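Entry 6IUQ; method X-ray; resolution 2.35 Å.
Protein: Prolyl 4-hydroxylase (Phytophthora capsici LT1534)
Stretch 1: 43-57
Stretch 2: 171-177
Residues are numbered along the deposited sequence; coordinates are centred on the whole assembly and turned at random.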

# COMPACT_ATOMS: atom_id res chain seq x y z
N CYS A 43 5.01 5.38 -15.30
CA CYS A 43 3.89 6.27 -15.07
C CYS A 43 4.27 7.75 -15.27
O CYS A 43 3.63 8.44 -16.06
N PHE A 44 5.31 8.23 -14.60
CA PHE A 44 5.69 9.64 -14.71
C PHE A 44 6.58 9.91 -15.92
O PHE A 44 6.65 11.04 -16.41
N GLY A 45 7.25 8.87 -16.40
CA GLY A 45 8.27 9.04 -17.42
C GLY A 45 9.62 9.08 -16.74
O GLY A 45 9.74 9.48 -15.57
N HIS A 46 10.65 8.68 -17.46
CA HIS A 46 11.95 8.44 -16.85
C HIS A 46 12.63 9.71 -16.33
O HIS A 46 13.24 9.69 -15.26
N GLY A 47 12.53 10.79 -17.09
CA GLY A 47 13.16 12.04 -16.68
C GLY A 47 12.54 12.54 -15.39
O GLY A 47 13.24 12.84 -14.42
N TRP A 48 11.22 12.61 -15.37
CA TRP A 48 10.47 13.14 -14.24
C TRP A 48 10.68 12.28 -12.98
O TRP A 48 10.99 12.81 -11.91
N ALA A 49 10.56 10.96 -13.11
CA ALA A 49 10.91 10.06 -12.01
C ALA A 49 12.35 10.24 -11.52
O ALA A 49 12.60 10.23 -10.31
N SER A 50 13.30 10.42 -12.43
CA SER A 50 14.69 10.68 -12.04
C SER A 50 14.85 11.97 -11.24
O SER A 50 15.59 12.02 -10.25
N ALA A 51 14.18 13.02 -11.71
CA ALA A 51 14.17 14.31 -11.01
C ALA A 51 13.69 14.18 -9.56
O ALA A 51 14.29 14.74 -8.65
N LEU A 52 12.60 13.45 -9.34
CA LEU A 52 12.04 13.27 -8.00
C LEU A 52 13.03 12.51 -7.12
O LEU A 52 13.23 12.87 -5.95
N LEU A 53 13.67 11.48 -7.69
CA LEU A 53 14.68 10.68 -6.98
C LEU A 53 15.88 11.54 -6.58
O LEU A 53 16.36 11.44 -5.45
N GLU A 54 16.36 12.38 -7.49
CA GLU A 54 17.48 13.27 -7.18
C GLU A 54 17.16 14.15 -5.98
O GLU A 54 17.96 14.26 -5.05
N GLU A 55 15.96 14.74 -5.96
CA GLU A 55 15.57 15.57 -4.83
C GLU A 55 15.50 14.76 -3.54
O GLU A 55 15.86 15.24 -2.48
N MSE A 56 15.07 13.51 -3.65
CA MSE A 56 15.01 12.66 -2.46
C MSE A 56 16.39 12.34 -1.91
O MSE A 56 16.59 12.32 -0.70
N ARG A 57 17.32 12.04 -2.81
CA ARG A 57 18.69 11.76 -2.41
C ARG A 57 19.31 12.98 -1.75
O ARG A 57 20.07 12.87 -0.79
N LEU A 171 1.90 4.02 -4.30
CA LEU A 171 3.34 3.81 -4.16
C LEU A 171 4.07 4.14 -5.46
O LEU A 171 3.73 3.61 -6.51
N LEU A 172 5.06 5.02 -5.38
CA LEU A 172 5.95 5.27 -6.50
C LEU A 172 7.34 4.72 -6.22
O LEU A 172 8.02 5.17 -5.28
N TYR A 173 7.75 3.75 -7.03
CA TYR A 173 9.05 3.11 -6.85
C TYR A 173 10.11 3.76 -7.74
O TYR A 173 9.85 4.18 -8.86
N LEU A 174 11.33 3.82 -7.20
CA LEU A 174 12.37 4.65 -7.78
C LEU A 174 13.74 3.99 -7.70
O LEU A 174 14.72 4.62 -7.32
N ASN A 175 13.80 2.71 -8.07
CA ASN A 175 15.06 1.97 -8.05
C ASN A 175 15.47 1.56 -9.47
O ASN A 175 14.88 0.63 -10.05
N GLU A 176 16.46 2.24 -10.04
CA GLU A 176 16.80 1.99 -11.44
C GLU A 176 17.65 0.75 -11.63
O GLU A 176 18.58 0.49 -10.86
N GLY A 177 17.31 -0.03 -12.65
CA GLY A 177 18.02 -1.26 -12.92
C GLY A 177 17.87 -2.25 -11.78
O GLY A 177 18.80 -3.01 -11.50

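The contact sets one face of a helix that starts at His46 and runs on past Arg57 against the end of a strand and the loop that follows it, and its logic is apolar in the middle with one polar bond at the exposed margin. Ahead of the helix, Phe44 points toward the second stretch in the m rotamer, and its CE1 lies 3.7 Å from CD2 of Leu172, an oblique approach to the ring. Gly45 takes the N-cap position with phi 97° and psi 153°, a backbone shape at which a CB would jam against the carbonyl O of the preceding residue.

His46 opens the helix. Its CB leaves sideways, yet chi1 in t brings the imidazole closer to the loop, where NE2 donates a hydrogen bond to OE2 of Glu176 at 3.0 Å, with the carboxylate oxygen near the ring plane. ND1 is satisfied elsewhere in the structure, so both ring nitrogens are engaged.

One turn on, Ala49 points in, and its short side chain sits close to Leu174: CB is 3.9 Å from Leu174 CD2. Ser50 turns back on its own helix instead, OG donating to His46 O at 2.9 Å. Leu52, m and t, places CD1 4.1 Å from CD2 of Leu172, so this leucine methyl is shared with Phe44. Leu53, t and p, marks the nearest backbone approach, its CA 6.5 Å from that of Leu174; its CD1 is 4.3 Å from Leu174 CB, while CD2 comes within 3.6 Å of Leu174 O. Met56, present as selenomethionine, completes the apolar row with SE 3.4 Å from Leu174 CD1.

The rule is positional: Ala49, Leu52, Leu53 and Met56 share a helix face, and Leu174, in m and t, is the most heavily covered residue, fitting among Ala49, Leu53 and Met56.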

# COMPACT_ATOMS: atom_id res chain seq x y z
CB CYS A 43 3.33 6.01 -13.66
SG CYS A 43 1.89 6.97 -13.22
CB PHE A 44 6.40 10.12 -13.44
CG PHE A 44 5.51 10.23 -12.24
CD1 PHE A 44 5.14 9.11 -11.52
CD2 PHE A 44 5.02 11.47 -11.84
CE1 PHE A 44 4.29 9.21 -10.40
CE2 PHE A 44 4.16 11.60 -10.72
CZ PHE A 44 3.80 10.46 -10.00
CB HIS A 46 12.88 7.73 -17.84
CG HIS A 46 14.19 7.34 -17.24
ND1 HIS A 46 15.30 8.14 -17.30
CD2 HIS A 46 14.54 6.26 -16.50
CE1 HIS A 46 16.30 7.56 -16.66
NE2 HIS A 46 15.86 6.41 -16.16
CB TRP A 48 8.99 13.25 -14.61
CG TRP A 48 8.13 14.04 -13.65
CD1 TRP A 48 8.55 14.79 -12.58
CD2 TRP A 48 6.70 14.14 -13.67
NE1 TRP A 48 7.46 15.35 -11.94
CE2 TRP A 48 6.31 14.95 -12.59
CE3 TRP A 48 5.70 13.60 -14.50
CZ2 TRP A 48 4.98 15.26 -12.32
CZ3 TRP A 48 4.39 13.89 -14.23
CH2 TRP A 48 4.04 14.71 -13.14
CB ALA A 49 10.69 8.61 -12.43
CB SER A 50 15.60 10.75 -13.27
OG SER A 50 15.76 9.48 -13.87
CB ALA A 51 13.32 15.29 -11.76
CB LEU A 52 10.69 12.54 -8.07
CG LEU A 52 9.52 13.31 -8.71
CD1 LEU A 52 8.35 12.39 -9.06
CD2 LEU A 52 9.05 14.42 -7.80
CB LEU A 53 15.15 9.49 -7.84
CG LEU A 53 16.30 8.60 -7.32
CD1 LEU A 53 15.98 8.00 -5.95
CD2 LEU A 53 16.69 7.50 -8.32
CB GLU A 54 17.85 14.13 -8.40
CG GLU A 54 18.56 13.33 -9.51
CD GLU A 54 18.98 14.18 -10.71
OE1 GLU A 54 19.73 15.17 -10.51
OE2 GLU A 54 18.57 13.85 -11.86
CB GLU A 55 14.23 16.26 -5.12
CG GLU A 55 14.34 17.30 -6.21
CD GLU A 55 13.08 18.13 -6.40
OE1 GLU A 55 12.03 17.84 -5.77
OE2 GLU A 55 13.14 19.08 -7.21
CB MSE A 56 14.26 11.36 -2.77
CG MSE A 56 12.79 11.58 -3.02
SE MSE A 56 11.92 9.92 -3.54
CE MSE A 56 12.24 8.87 -1.92
CB ARG A 57 19.53 11.33 -3.61
CG ARG A 57 19.27 9.91 -4.11
CD ARG A 57 20.52 9.41 -4.81
NE ARG A 57 20.28 8.39 -5.83
CZ ARG A 57 20.22 7.08 -5.59
NH1 ARG A 57 20.36 6.61 -4.35
NH2 ARG A 57 20.02 6.23 -6.61
CB LEU A 171 3.61 2.37 -3.73
CG LEU A 171 3.09 1.95 -2.34
CD1 LEU A 171 3.15 0.46 -2.16
CD2 LEU A 171 3.93 2.59 -1.26
CB LEU A 172 6.04 6.76 -6.82
CG LEU A 172 7.10 7.13 -7.88
CD1 LEU A 172 6.94 6.39 -9.19
CD2 LEU A 172 7.12 8.63 -8.14
CB TYR A 173 8.93 1.60 -7.13
CG TYR A 173 8.11 0.91 -6.07
CD1 TYR A 173 8.55 0.88 -4.75
CD2 TYR A 173 6.88 0.33 -6.36
CE1 TYR A 173 7.81 0.28 -3.76
CE2 TYR A 173 6.12 -0.27 -5.38
CZ TYR A 173 6.60 -0.30 -4.08
OH TYR A 173 5.88 -0.89 -3.07
CB LEU A 174 12.39 6.01 -7.08
CG LEU A 174 11.18 6.92 -7.30
CD1 LEU A 174 11.20 8.12 -6.39
CD2 LEU A 174 11.13 7.39 -8.73
CB ASN A 175 14.93 0.75 -7.13
CG ASN A 175 14.24 1.09 -5.80
OD1 ASN A 175 14.81 1.80 -4.95
ND2 ASN A 175 13.00 0.62 -5.64
CB GLU A 176 17.50 3.20 -12.06
CG GLU A 176 16.77 3.67 -13.33
CD GLU A 176 17.61 4.54 -14.22
OE1 GLU A 176 18.12 5.57 -13.74
OE2 GLU A 176 17.73 4.20 -15.42